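Local coordinates for beta-1,4-galactanase (Thielavia heterothallica, PDB 1HJS), which hydrolyses beta-1,4-galactosidic linkages in type I arabinogalactans, as a family 53 glycoside hydrolase of clan GH-A, at residues E33-L36 with A37-V41; T113-A116 with A117-Q121; I136-G139 with L140-T144; T187-W190 with W191-V195; S220-L223 with S224-K227. All blocks are in the same frame, centred on the assembly; numbering follows the deposited sequence.

Contact 1 (E33-L36 with A37-V41); sequences ENIL and AANGV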
loop_
_atom_site.group_PDB
_atom_site.type_symbol
_atom_site.label_atom_id
_atom_site.label_comp_id
_atom_site.label_asym_id
_atom_site.label_seq_id
_atom_site.Cartn_x
_atom_site.Cartn_y
_atom_site.Cartn_z
ATOM N N GLU A 33 15.930 4.568 -6.373
ATOM C CA GLU A 33 15.482 3.310 -6.963
ATOM C C GLU A 33 16.611 2.285 -7.064
ATOM O O GLU A 33 16.386 1.086 -6.888
ATOM C CB GLU A 33 14.853 3.541 -8.352
ATOM C CG GLU A 33 15.783 4.184 -9.383
ATOM C CD GLU A 33 15.675 5.699 -9.408
ATOM O OE1 GLU A 33 15.545 6.313 -8.327
ATOM O OE2 GLU A 33 15.733 6.282 -10.514
ATOM N N ASN A 34 17.825 2.751 -7.346
ATOM C CA ASN A 34 18.962 1.845 -7.456
ATOM C C ASN A 34 19.401 1.361 -6.076
ATOM O O ASN A 34 19.848 0.228 -5.919
ATOM C CB ASN A 34 20.119 2.535 -8.180
ATOM C CG ASN A 34 19.739 2.969 -9.585
ATOM O OD1 ASN A 34 19.213 2.177 -10.367
ATOM N ND2 ASN A 34 20.000 4.224 -9.908
ATOM N N ILE A 35 19.279 2.229 -5.079
ATOM C CA ILE A 35 19.630 1.855 -3.713
ATOM C C ILE A 35 18.653 0.766 -3.268
ATOM O O ILE A 35 19.053 -0.251 -2.706
ATOM C CB ILE A 35 19.513 3.061 -2.758
ATOM C CG1 ILE A 35 20.562 4.116 -3.125
ATOM C CG2 ILE A 35 19.698 2.603 -1.313
ATOM C CD1 ILE A 35 20.464 5.398 -2.318
ATOM N N LEU A 36 17.366 0.982 -3.531
ATOM C CA LEU A 36 16.345 0.005 -3.156
ATOM C C LEU A 36 16.596 -1.337 -3.838
ATOM O O LEU A 36 16.565 -2.389 -3.191
ATOM C CB LEU A 36 14.954 0.523 -3.530
ATOM C CG LEU A 36 14.478 1.780 -2.794
ATOM C CD1 LEU A 36 13.169 2.269 -3.407
ATOM C CD2 LEU A 36 14.301 1.467 -1.303
ATOM N N ALA A 37 16.856 -1.299 -5.141
ATOM C CA ALA A 37 17.113 -2.518 -5.896
ATOM C C ALA A 37 18.334 -3.256 -5.352
ATOM O O ALA A 37 18.324 -4.479 -5.235
ATOM C CB ALA A 37 17.320 -2.186 -7.375
ATOM N N ALA A 38 19.377 -2.506 -5.015
ATOM C CA ALA A 38 20.606 -3.101 -4.498
ATOM C C ALA A 38 20.382 -3.784 -3.156
ATOM O O ALA A 38 21.115 -4.708 -2.794
ATOM C CB ALA A 38 21.691 -2.033 -4.366
ATOM N N ASN A 39 19.368 -3.338 -2.421
ATOM C CA ASN A 39 19.077 -3.928 -1.122
ATOM C C ASN A 39 17.990 -5.003 -1.114
ATOM O O ASN A 39 17.456 -5.344 -0.056
ATOM C CB ASN A 39 18.739 -2.833 -0.108
ATOM C CG ASN A 39 19.965 -2.057 0.334
ATOM O OD1 ASN A 39 20.420 -1.136 -0.352
ATOM N ND2 ASN A 39 20.516 -2.435 1.477
ATOM N N GLY A 40 17.665 -5.538 -2.289
ATOM C CA GLY A 40 16.679 -6.606 -2.359
ATOM C C GLY A 40 15.253 -6.259 -2.746
ATOM O O GLY A 40 14.456 -7.153 -3.007
ATOM N N VAL A 41 14.916 -4.977 -2.777
ATOM C CA VAL A 41 13.563 -4.575 -3.142
ATOM C C VAL A 41 13.309 -4.934 -4.607
ATOM O O VAL A 41 14.168 -4.702 -5.460
ATOM C CB VAL A 41 13.368 -3.056 -2.949
ATOM C CG1 VAL A 41 11.977 -2.638 -3.431
ATOM C CG2 VAL A 41 13.540 -2.692 -1.472
#
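The peptide carbonyl of Leu36 is the flat group on which this helix end turns: Val41 N donates to Leu36 O at 3.1 Å from a position tilted 35° out of the carbonyl plane, and Asn39 N adds a weak bond to the same oxygen. Earlier carbonyls take ordinary helix bonds, Ala37 N to Glu33 O at 3.0 Å and Ala38 N to Asn34 O at 2.9 Å. With Gly40 N bonded to Ala37 O at 3.2 Å, the arrangement is a Schellman motif, and Gly40, at positive phi, is its C-prime residue; a side chain there would press on the carbonyl oxygen of Asn39. The turn brings Leu36 CB to 4.0 Å from Val41 CB. Val41 holds CG1 anti to its own N (chi1 176°), which puts CG2 beside that N and 3.5 Å from Leu36 O. Both apolar side chains rest on Val7 of strand 4-8, fastening the end of helix 32-38 to the barrel, while Gly40 O accepts from Arg5 NE. Helix 32-38 is thus closed by main-chain amides that fold back onto its last carbonyls, whose oxygens find donors within the turn itself.

Contact 2 (T113-A116 with A117-Q121); sequences TLDA and ANKLQ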
loop_
_atom_site.group_PDB
_atom_site.type_symbol
_atom_site.label_atom_id
_atom_site.label_comp_id
_atom_site.label_asym_id
_atom_site.label_seq_id
_atom_site.Cartn_x
_atom_site.Cartn_y
_atom_site.Cartn_z
ATOM N N THR A 113 -10.496 4.973 -14.101
ATOM C CA THR A 113 -9.600 3.831 -13.973
ATOM C C THR A 113 -9.140 3.343 -15.346
ATOM O O THR A 113 -7.955 3.069 -15.557
ATOM C CB THR A 113 -10.293 2.685 -13.222
ATOM O OG1 THR A 113 -10.744 3.164 -11.946
ATOM C CG2 THR A 113 -9.330 1.521 -13.008
ATOM N N LEU A 114 -10.081 3.237 -16.278
ATOM C CA LEU A 114 -9.754 2.796 -17.632
ATOM C C LEU A 114 -8.745 3.759 -18.256
ATOM O O LEU A 114 -7.736 3.342 -18.822
ATOM C CB LEU A 114 -11.022 2.751 -18.489
ATOM C CG LEU A 114 -10.850 2.450 -19.985
ATOM C CD1 LEU A 114 -10.175 1.098 -20.178
ATOM C CD2 LEU A 114 -12.214 2.463 -20.660
ATOM N N ASP A 115 -9.031 5.053 -18.148
ATOM C CA ASP A 115 -8.167 6.093 -18.693
ATOM C C ASP A 115 -6.764 6.029 -18.094
ATOM O O ASP A 115 -5.771 6.045 -18.818
ATOM C CB ASP A 115 -8.777 7.470 -18.420
ATOM C CG ASP A 115 -7.887 8.603 -18.892
ATOM O OD1 ASP A 115 -7.749 8.775 -20.124
ATOM O OD2 ASP A 115 -7.319 9.316 -18.031
ATOM N N ALA A 116 -6.688 5.959 -16.766
ATOM C CA ALA A 116 -5.400 5.888 -16.086
ATOM C C ALA A 116 -4.620 4.654 -16.533
ATOM O O ALA A 116 -3.427 4.736 -16.814
ATOM C CB ALA A 116 -5.608 5.860 -14.575
ATOM N N ALA A 117 -5.301 3.512 -16.595
ATOM C CA ALA A 117 -4.666 2.263 -17.009
ATOM C C ALA A 117 -4.098 2.374 -18.420
ATOM O O ALA A 117 -2.980 1.925 -18.681
ATOM C CB ALA A 117 -5.668 1.111 -16.939
ATOM N N ASN A 118 -4.870 2.961 -19.329
ATOM C CA ASN A 118 -4.414 3.121 -20.708
ATOM C C ASN A 118 -3.220 4.063 -20.790
ATOM O O ASN A 118 -2.294 3.837 -21.569
ATOM C CB ASN A 118 -5.546 3.644 -21.600
ATOM C CG ASN A 118 -6.631 2.611 -21.830
ATOM O OD1 ASN A 118 -6.376 1.407 -21.788
ATOM N ND2 ASN A 118 -7.846 3.075 -22.096
ATOM N N LYS A 119 -3.239 5.123 -19.986
ATOM C CA LYS A 119 -2.134 6.077 -19.992
ATOM C C LYS A 119 -0.871 5.422 -19.456
ATOM O O LYS A 119 0.229 5.713 -19.918
ATOM C CB LYS A 119 -2.492 7.319 -19.174
ATOM C CG LYS A 119 -3.525 8.197 -19.865
ATOM C CD LYS A 119 -3.914 9.404 -19.026
ATOM C CE LYS A 119 -4.936 10.269 -19.762
ATOM N NZ LYS A 119 -5.499 11.331 -18.883
ATOM N N LEU A 120 -1.032 4.532 -18.484
ATOM C CA LEU A 120 0.115 3.821 -17.930
ATOM C C LEU A 120 0.678 2.909 -19.022
ATOM O O LEU A 120 1.888 2.883 -19.265
ATOM C CB LEU A 120 -0.311 2.991 -16.716
ATOM C CG LEU A 120 -0.546 3.804 -15.439
ATOM C CD1 LEU A 120 -1.297 2.971 -14.406
ATOM C CD2 LEU A 120 0.798 4.264 -14.888
ATOM N N GLN A 121 -0.211 2.172 -19.680
ATOM C CA GLN A 121 0.184 1.273 -20.759
ATOM C C GLN A 121 0.933 2.049 -21.844
ATOM O O GLN A 121 1.989 1.615 -22.315
ATOM C CB GLN A 121 -1.060 0.606 -21.356
ATOM C CG GLN A 121 -0.828 -0.199 -22.637
ATOM C CD GLN A 121 0.165 -1.332 -22.467
ATOM O OE1 GLN A 121 0.278 -1.924 -21.393
ATOM N NE2 GLN A 121 0.881 -1.651 -23.543
#
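Asp115 and Lys119 form a salt bridge one helical turn apart, Lys119 NZ lying 2.8 Å from Asp115 OD2 and using the syn lone pair of that oxygen. The lysine arrives slantwise with its chain extended beyond CG, so that CE also passes close to the carboxylate, 3.2 Å from Asp115 OD1. On the aspartate side, CG stands opposite the main-chain N (chi1 177°) and beside the carbonyl carbon, which leans the carboxylate along the helix toward the lysine. Were Asp115 replaced by an alanine, the carboxylate would be gone, and the ammonium group of Lys119 would probably lose its charged mate and be freer to swing. Next to this pair, Leu114 CD1 touches the amide of Asn118, 3.6 Å from ND2, while Asn118 OD1 is held by Ser168 N in the loop beyond the next helix.

These pairs lie on helix 102-122, one of the outer helices of the TIM barrel, and the i to i+4 spacing that creates them is set by its main chain. Lys119 N bonds to Asp115 O at 2.9 Å and Asn118 N to Leu114 O at 2.9 Å. Further out, Ala116 and Lys119 lean on Leu59, and Leu120 on Ile63, of the adjacent helix 59-71. Ala117 packs against Ser167 and Leu169, and Thr113 OG1 bonds to Leu109 O and to Tyr82 OH.

Contact 3 (I136-G139 with L140-T144); sequences IRAG and LLWPT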
loop_
_atom_site.group_PDB
_atom_site.type_symbol
_atom_site.label_atom_id
_atom_site.label_comp_id
_atom_site.label_asym_id
_atom_site.label_seq_id
_atom_site.Cartn_x
_atom_site.Cartn_y
_atom_site.Cartn_z
ATOM N N ILE A 136 -10.050 0.855 2.207
ATOM C CA ILE A 136 -11.473 1.131 2.043
ATOM C C ILE A 136 -12.365 0.368 3.018
ATOM O O ILE A 136 -13.473 -0.051 2.672
ATOM C CB ILE A 136 -11.921 0.843 0.591
ATOM C CG1 ILE A 136 -11.589 -0.601 0.202
ATOM C CG2 ILE A 136 -11.229 1.815 -0.359
ATOM C CD1 ILE A 136 -12.112 -0.992 -1.183
ATOM N N ARG A 137 -11.879 0.214 4.248
ATOM C CA ARG A 137 -12.601 -0.494 5.305
ATOM C C ARG A 137 -13.926 0.183 5.668
ATOM O O ARG A 137 -14.851 -0.464 6.172
ATOM C CB ARG A 137 -11.720 -0.582 6.546
ATOM C CG ARG A 137 -12.292 -1.419 7.666
ATOM C CD ARG A 137 -11.730 -0.918 8.985
ATOM N NE ARG A 137 -12.506 0.193 9.506
ATOM C CZ ARG A 137 -12.049 1.100 10.364
ATOM N NH1 ARG A 137 -10.796 1.048 10.802
ATOM N NH2 ARG A 137 -12.861 2.044 10.810
ATOM N N ALA A 138 -14.009 1.488 5.442
ATOM C CA ALA A 138 -15.238 2.225 5.718
ATOM C C ALA A 138 -15.824 2.674 4.379
ATOM O O ALA A 138 -16.606 3.621 4.306
ATOM C CB ALA A 138 -14.949 3.428 6.614
ATOM N N GLY A 139 -15.426 1.979 3.316
ATOM C CA GLY A 139 -15.911 2.299 1.988
ATOM C C GLY A 139 -14.999 3.253 1.240
ATOM O O GLY A 139 -13.836 3.456 1.617
ATOM N N LEU A 140 -15.531 3.841 0.175
ATOM C CA LEU A 140 -14.777 4.783 -0.644
ATOM C C LEU A 140 -15.744 5.775 -1.267
ATOM O O LEU A 140 -16.959 5.596 -1.178
ATOM C CB LEU A 140 -14.039 4.042 -1.763
ATOM C CG LEU A 140 -14.921 3.468 -2.883
ATOM C CD1 LEU A 140 -14.046 3.093 -4.076
ATOM C CD2 LEU A 140 -15.695 2.257 -2.377
ATOM N N LEU A 141 -15.203 6.818 -1.892
ATOM C CA LEU A 141 -16.019 7.826 -2.562
ATOM C C LEU A 141 -17.259 8.180 -1.739
ATOM O O LEU A 141 -18.390 7.982 -2.179
ATOM C CB LEU A 141 -16.430 7.296 -3.944
ATOM C CG LEU A 141 -15.233 6.981 -4.855
ATOM C CD1 LEU A 141 -15.655 6.105 -6.020
ATOM C CD2 LEU A 141 -14.628 8.278 -5.349
ATOM N N TRP A 142 -17.028 8.711 -0.542
ATOM C CA TRP A 142 -18.106 9.079 0.368
ATOM C C TRP A 142 -18.947 10.238 -0.146
ATOM O O TRP A 142 -18.444 11.118 -0.843
ATOM C CB TRP A 142 -17.530 9.463 1.732
ATOM C CG TRP A 142 -16.866 8.351 2.461
ATOM C CD1 TRP A 142 -16.823 7.036 2.102
ATOM C CD2 TRP A 142 -16.185 8.449 3.715
ATOM N NE1 TRP A 142 -16.156 6.303 3.061
ATOM C CE2 TRP A 142 -15.756 7.150 4.062
ATOM C CE3 TRP A 142 -15.899 9.511 4.585
ATOM C CZ2 TRP A 142 -15.055 6.882 5.242
ATOM C CZ3 TRP A 142 -15.200 9.242 5.762
ATOM C CH2 TRP A 142 -14.789 7.939 6.076
ATOM N N PRO A 143 -20.239 10.267 0.221
ATOM C CA PRO A 143 -20.917 9.281 1.071
ATOM C C PRO A 143 -21.508 8.144 0.251
ATOM O O PRO A 143 -22.051 7.186 0.802
ATOM C CB PRO A 143 -22.032 10.087 1.754
ATOM C CG PRO A 143 -21.962 11.488 1.150
ATOM C CD PRO A 143 -21.138 11.385 -0.097
ATOM N N THR A 144 -21.411 8.267 -1.068
ATOM C CA THR A 144 -21.966 7.265 -1.966
ATOM C C THR A 144 -21.480 5.848 -1.668
ATOM O O THR A 144 -22.278 4.911 -1.632
ATOM C CB THR A 144 -21.651 7.615 -3.431
ATOM O OG1 THR A 144 -21.953 9.000 -3.662
ATOM C CG2 THR A 144 -22.500 6.756 -4.374
#
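Between Ala138 and Trp142 the chain swings through Gly139 at positive phi, just after Gly139 N has closed a tight turn by bonding to Ile136 O at 2.9 Å. At these angles a side chain on Gly139 would collide with the carbonyl oxygen of Ala138 and with Leu140 N. The turn lets the indole of Trp142 come back alongside the chain: NE1 donates to Ala138 O at 3.0 Å, in a distinctly bent bond of 134°. Trp142 CG stands anti to the carbonyl carbon and beside its own N (chi1 -65°), which turns the indole back toward Ala138. The donor stands above the carbonyl plane, 47° out of it, and the oxygen is in turn tilted from the plane of the ring. Farther along the indole, CZ2 lies 3.7 Å from Ala138 CB, so one residue meets both the pyrrole N-H and the benzene part. Gly139 C sits at the ring edge.

All this belongs to the loop that follows barrel strand 129-132, the fourth strand of the TIM barrel. The assigned proton donor, Glu135, immediately precedes Ile136, in keeping with the placement of the acid/base in clan GH-A. Strand 139-140 then pairs antiparallel with strand 145-146. Trp142 also meets Arg146 in a cation-pi contact. Ile136 and Leu140 lie side by side, CG2 of Ile136 being 3.9 Å from Leu140 CB. Ile136 continues onto Ile177 and Leu179 of strand 174-179 and onto Trp191.

Contact 4 (T187-W190 with W191-V195); sequences TQNW and WYTNV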
loop_
_atom_site.group_PDB
_atom_site.type_symbol
_atom_site.label_atom_id
_atom_site.label_comp_id
_atom_site.label_asym_id
_atom_site.label_seq_id
_atom_site.Cartn_x
_atom_site.Cartn_y
_atom_site.Cartn_z
ATOM N N THR A 187 -13.237 -7.579 11.501
ATOM C CA THR A 187 -13.527 -6.528 10.538
ATOM C C THR A 187 -13.286 -6.974 9.098
ATOM O O THR A 187 -14.087 -6.668 8.211
ATOM C CB THR A 187 -12.703 -5.264 10.852
ATOM O OG1 THR A 187 -13.097 -4.760 12.136
ATOM C CG2 THR A 187 -12.941 -4.188 9.796
ATOM N N GLN A 188 -12.193 -7.695 8.860
ATOM C CA GLN A 188 -11.905 -8.184 7.512
ATOM C C GLN A 188 -13.092 -9.039 7.053
ATOM O O GLN A 188 -13.609 -8.873 5.948
ATOM C CB GLN A 188 -10.639 -9.052 7.497
ATOM C CG GLN A 188 -9.334 -8.350 7.900
ATOM C CD GLN A 188 -8.890 -7.283 6.910
ATOM O OE1 GLN A 188 -8.961 -7.474 5.695
ATOM N NE2 GLN A 188 -8.409 -6.161 7.428
ATOM N N ASN A 189 -13.519 -9.951 7.923
ATOM C CA ASN A 189 -14.622 -10.849 7.615
ATOM C C ASN A 189 -15.928 -10.096 7.402
ATOM O O ASN A 189 -16.666 -10.367 6.453
ATOM C CB ASN A 189 -14.782 -11.876 8.737
ATOM C CG ASN A 189 -15.816 -12.933 8.410
ATOM O OD1 ASN A 189 -15.840 -13.474 7.302
ATOM N ND2 ASN A 189 -16.671 -13.243 9.375
ATOM N N TRP A 190 -16.207 -9.148 8.287
ATOM C CA TRP A 190 -17.415 -8.337 8.195
ATOM C C TRP A 190 -17.482 -7.609 6.847
ATOM O O TRP A 190 -18.516 -7.606 6.173
ATOM C CB TRP A 190 -17.416 -7.324 9.344
ATOM C CG TRP A 190 -18.419 -6.214 9.238
ATOM C CD1 TRP A 190 -19.764 -6.286 9.473
ATOM C CD2 TRP A 190 -18.141 -4.846 8.907
ATOM N NE1 TRP A 190 -20.340 -5.044 9.313
ATOM C CE2 TRP A 190 -19.366 -4.144 8.965
ATOM C CE3 TRP A 190 -16.974 -4.148 8.565
ATOM C CZ2 TRP A 190 -19.458 -2.774 8.696
ATOM C CZ3 TRP A 190 -17.064 -2.782 8.296
ATOM C CH2 TRP A 190 -18.304 -2.112 8.363
ATOM N N TRP A 191 -16.365 -7.007 6.452
ATOM C CA TRP A 191 -16.304 -6.251 5.208
ATOM C C TRP A 191 -16.485 -7.112 3.958
ATOM O O TRP A 191 -17.404 -6.881 3.169
ATOM C CB TRP A 191 -14.969 -5.501 5.117
ATOM C CG TRP A 191 -14.979 -4.383 4.110
ATOM C CD1 TRP A 191 -15.287 -3.072 4.343
ATOM C CD2 TRP A 191 -14.667 -4.481 2.716
ATOM N NE1 TRP A 191 -15.181 -2.347 3.182
ATOM C CE2 TRP A 191 -14.803 -3.188 2.166
ATOM C CE3 TRP A 191 -14.285 -5.538 1.875
ATOM C CZ2 TRP A 191 -14.568 -2.916 0.812
ATOM C CZ3 TRP A 191 -14.052 -5.269 0.525
ATOM C CH2 TRP A 191 -14.195 -3.967 0.010
ATOM N N TYR A 192 -15.609 -8.095 3.772
ATOM C CA TYR A 192 -15.692 -8.957 2.594
ATOM C C TYR A 192 -17.015 -9.714 2.489
ATOM O O TYR A 192 -17.574 -9.842 1.401
ATOM C CB TYR A 192 -14.519 -9.942 2.569
ATOM C CG TYR A 192 -13.214 -9.301 2.136
ATOM C CD1 TYR A 192 -13.052 -8.817 0.834
ATOM C CD2 TYR A 192 -12.156 -9.148 3.032
ATOM C CE1 TYR A 192 -11.864 -8.195 0.435
ATOM C CE2 TYR A 192 -10.966 -8.526 2.646
ATOM C CZ TYR A 192 -10.828 -8.052 1.351
ATOM O OH TYR A 192 -9.655 -7.430 0.974
ATOM N N THR A 193 -17.521 -10.202 3.615
ATOM C CA THR A 193 -18.782 -10.937 3.597
ATOM C C THR A 193 -19.926 -10.067 3.075
ATOM O O THR A 193 -20.682 -10.480 2.191
ATOM C CB THR A 193 -19.146 -11.456 5.000
ATOM O OG1 THR A 193 -18.151 -12.394 5.434
ATOM C CG2 THR A 193 -20.510 -12.144 4.978
ATOM N N ASN A 194 -20.045 -8.856 3.608
ATOM C CA ASN A 194 -21.114 -7.956 3.193
ATOM C C ASN A 194 -20.962 -7.408 1.781
ATOM O O ASN A 194 -21.949 -7.172 1.088
ATOM C CB ASN A 194 -21.246 -6.814 4.196
ATOM C CG ASN A 194 -21.946 -7.246 5.467
ATOM O OD1 ASN A 194 -23.098 -7.676 5.429
ATOM N ND2 ASN A 194 -21.256 -7.140 6.599
ATOM N N VAL A 195 -19.727 -7.200 1.349
ATOM C CA VAL A 195 -19.493 -6.701 0.006
ATOM C C VAL A 195 -19.773 -7.789 -1.034
ATOM O O VAL A 195 -20.453 -7.541 -2.031
ATOM C CB VAL A 195 -18.039 -6.206 -0.154
ATOM C CG1 VAL A 195 -17.730 -5.935 -1.620
ATOM C CG2 VAL A 195 -17.841 -4.931 0.657
HETATM O O HOH W 1 -7.905 -6.990 3.142
#
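Asn189 O is gripped twice by Thr193, whose OG1 donates at 2.7 Å and whose N donates at 3.0 Å, the two coming from opposite faces of the carbonyl plane. This is the familiar helix pattern in which a threonine hydroxyl doubles the i to i-4 bond; it occurs here on helix 185-196, which links strands 174-179 and 208-212 in a beta-alpha-beta unit of the TIM barrel. With OG1 anti to the carbonyl carbon (chi1 -63°), the hydroxyl is aimed back along the helix; it also passes 3.2 Å from Asn189 OD1.

The next residue repeats the scheme with an amide. Asn194 ND2 reaches Trp190 O at 2.8 Å, in a bond bent to 134°, while Asn194 N takes the other face of the same carbonyl. The amide stands steeply against the indole of Trp190, their planes 75° apart, and ND2 comes to 3.3 Å from Trp190 CD1. The Trp190 ring itself meets Trp150 edge-to-face. Doubled acceptance at two successive carbonyls is likely to stiffen this part of the helix.

Trp191 and Tyr192 face the barrel, both touching Ile177 of strand 174-179. Trp191 places CE3 over one face of Tyr192, 3.7 Å above the ring plane and offset toward the rim, and it too meets Trp150 edge-to-face. Gln188 and Tyr192 run side by side, and a single water joins their ends: it lies in the plane of the phenol ring, accepts from Tyr192 OH at 2.8 Å and donates to Gln188 OE1 at 2.8 Å.

Contact 5 (S220-L223 with S224-K227); sequences SATL and SALK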
loop_
_atom_site.group_PDB
_atom_site.type_symbol
_atom_site.label_atom_id
_atom_site.label_comp_id
_atom_site.label_asym_id
_atom_site.label_seq_id
_atom_site.Cartn_x
_atom_site.Cartn_y
_atom_site.Cartn_z
ATOM N N SER A 220 -3.520 -4.297 20.144
ATOM C CA SER A 220 -4.187 -5.487 19.617
ATOM C C SER A 220 -3.512 -6.022 18.354
ATOM O O SER A 220 -3.774 -7.150 17.939
ATOM C CB SER A 220 -5.656 -5.179 19.313
ATOM O OG SER A 220 -6.369 -4.869 20.503
ATOM N N ALA A 221 -2.639 -5.215 17.759
ATOM C CA ALA A 221 -1.943 -5.599 16.530
ATOM C C ALA A 221 -0.781 -6.556 16.775
ATOM O O ALA A 221 0.357 -6.285 16.380
ATOM C CB ALA A 221 -1.441 -4.346 15.803
ATOM N N THR A 222 -1.067 -7.679 17.427
ATOM C CA THR A 222 -0.037 -8.666 17.703
ATOM C C THR A 222 0.279 -9.466 16.446
ATOM O O THR A 222 -0.527 -9.531 15.520
ATOM C CB THR A 222 -0.482 -9.664 18.787
ATOM O OG1 THR A 222 -1.702 -10.296 18.378
ATOM C CG2 THR A 222 -0.701 -8.951 20.114
ATOM N N LEU A 223 1.460 -10.068 16.418
ATOM C CA LEU A 223 1.849 -10.891 15.286
ATOM C C LEU A 223 0.938 -12.114 15.280
ATOM O O LEU A 223 0.608 -12.657 14.224
ATOM C CB LEU A 223 3.311 -11.315 15.425
ATOM C CG LEU A 223 4.307 -10.152 15.371
ATOM C CD1 LEU A 223 5.704 -10.660 15.676
ATOM C CD2 LEU A 223 4.266 -9.508 13.991
ATOM N N SER A 224 0.526 -12.542 16.471
ATOM C CA SER A 224 -0.357 -13.695 16.592
ATOM C C SER A 224 -1.707 -13.396 15.939
ATOM O O SER A 224 -2.249 -14.229 15.215
ATOM C CB SER A 224 -0.560 -14.066 18.067
ATOM O OG SER A 224 -1.159 -13.001 18.777
ATOM N N ALA A 225 -2.243 -12.204 16.187
ATOM C CA ALA A 225 -3.526 -11.818 15.610
ATOM C C ALA A 225 -3.419 -11.681 14.092
ATOM O O ALA A 225 -4.364 -11.991 13.369
ATOM C CB ALA A 225 -4.009 -10.506 16.221
ATOM N N LEU A 226 -2.274 -11.203 13.611
ATOM C CA LEU A 226 -2.072 -11.054 12.171
ATOM C C LEU A 226 -2.072 -12.439 11.533
ATOM O O LEU A 226 -2.749 -12.674 10.532
ATOM C CB LEU A 226 -0.737 -10.357 11.882
ATOM C CG LEU A 226 -0.404 -10.190 10.395
ATOM C CD1 LEU A 226 -1.448 -9.310 9.729
ATOM C CD2 LEU A 226 0.983 -9.579 10.245
ATOM N N LYS A 227 -1.307 -13.356 12.120
ATOM C CA LYS A 227 -1.229 -14.714 11.601
ATOM C C LYS A 227 -2.611 -15.352 11.526
ATOM O O LYS A 227 -2.992 -15.906 10.492
ATOM C CB LYS A 227 -0.313 -15.569 12.487
ATOM C CG LYS A 227 -0.391 -17.070 12.220
ATOM C CD LYS A 227 -0.046 -17.427 10.777
ATOM C CE LYS A 227 0.014 -18.940 10.592
ATOM N NZ LYS A 227 0.261 -19.344 9.178
#
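A threonine N-cap opens helix 223-237, the helix that follows barrel strand 208-212: Thr222 OG1 accepts from Ala225 N at 3.0 Å, in a bond of 151°. The hydroxyl reaches this amide because OG1 lies between the main-chain N and the carbonyl carbon (chi1 57°), turned in under the first turn. Ala225 CB lies 3.2 Å and the hydroxyl oxygen OG of Ser224 2.8 Å from Thr222 OG1. The carbonyl of the same threonine starts the regular helical ladder, accepting from Leu226 N at 3.1 Å, and Leu223 O follows by accepting from Lys227 N at 2.9 Å. A valine in place of Thr222 would keep a similar shape but have no oxygen, and would probably leave the Ala225 N-H without its capping acceptor and the first turn prone to fray.

The carboxylate of Asp262 completes the start of the helix, taking Leu223 N on OD1 and Ser224 N on OD2, next to Thr222. Leu223 leans on Val280 and Ile283 of helix 270-285, and Lys227 extends to a salt bridge with Asp231 and a bond to Ser286 OG. Before the cap, Ala221 is the centre of an inverse gamma turn.

With Thr222 OG1 and both oxygens of Asp262 serving three successive amides, the initial N-H groups of the helix are satisfied, and the negative carboxylate is likely to be favoured by the positive end of the helix dipole.

Every contact here is local, joining adjoining segments, so the five follow one another in series from the N terminus and none nests in or crosses another. Contact 1 ends helix 32-38 just ahead of strand 43-48; contact 2 lies within helix 102-122; contact 3 closes a turn in the loop beyond strand 129-132. Contact 4 lies within helix 185-196, and contact 5 begins helix 223-237. Contacts 3 and 4 meet directly, Arg137 CG lying 3.6 Å from Thr187 CG2, which ties the loop bearing the assigned proton donor to the outer helix. Contact 1 stands across the barrel from both, its centre about 35 Å from that of contact 3.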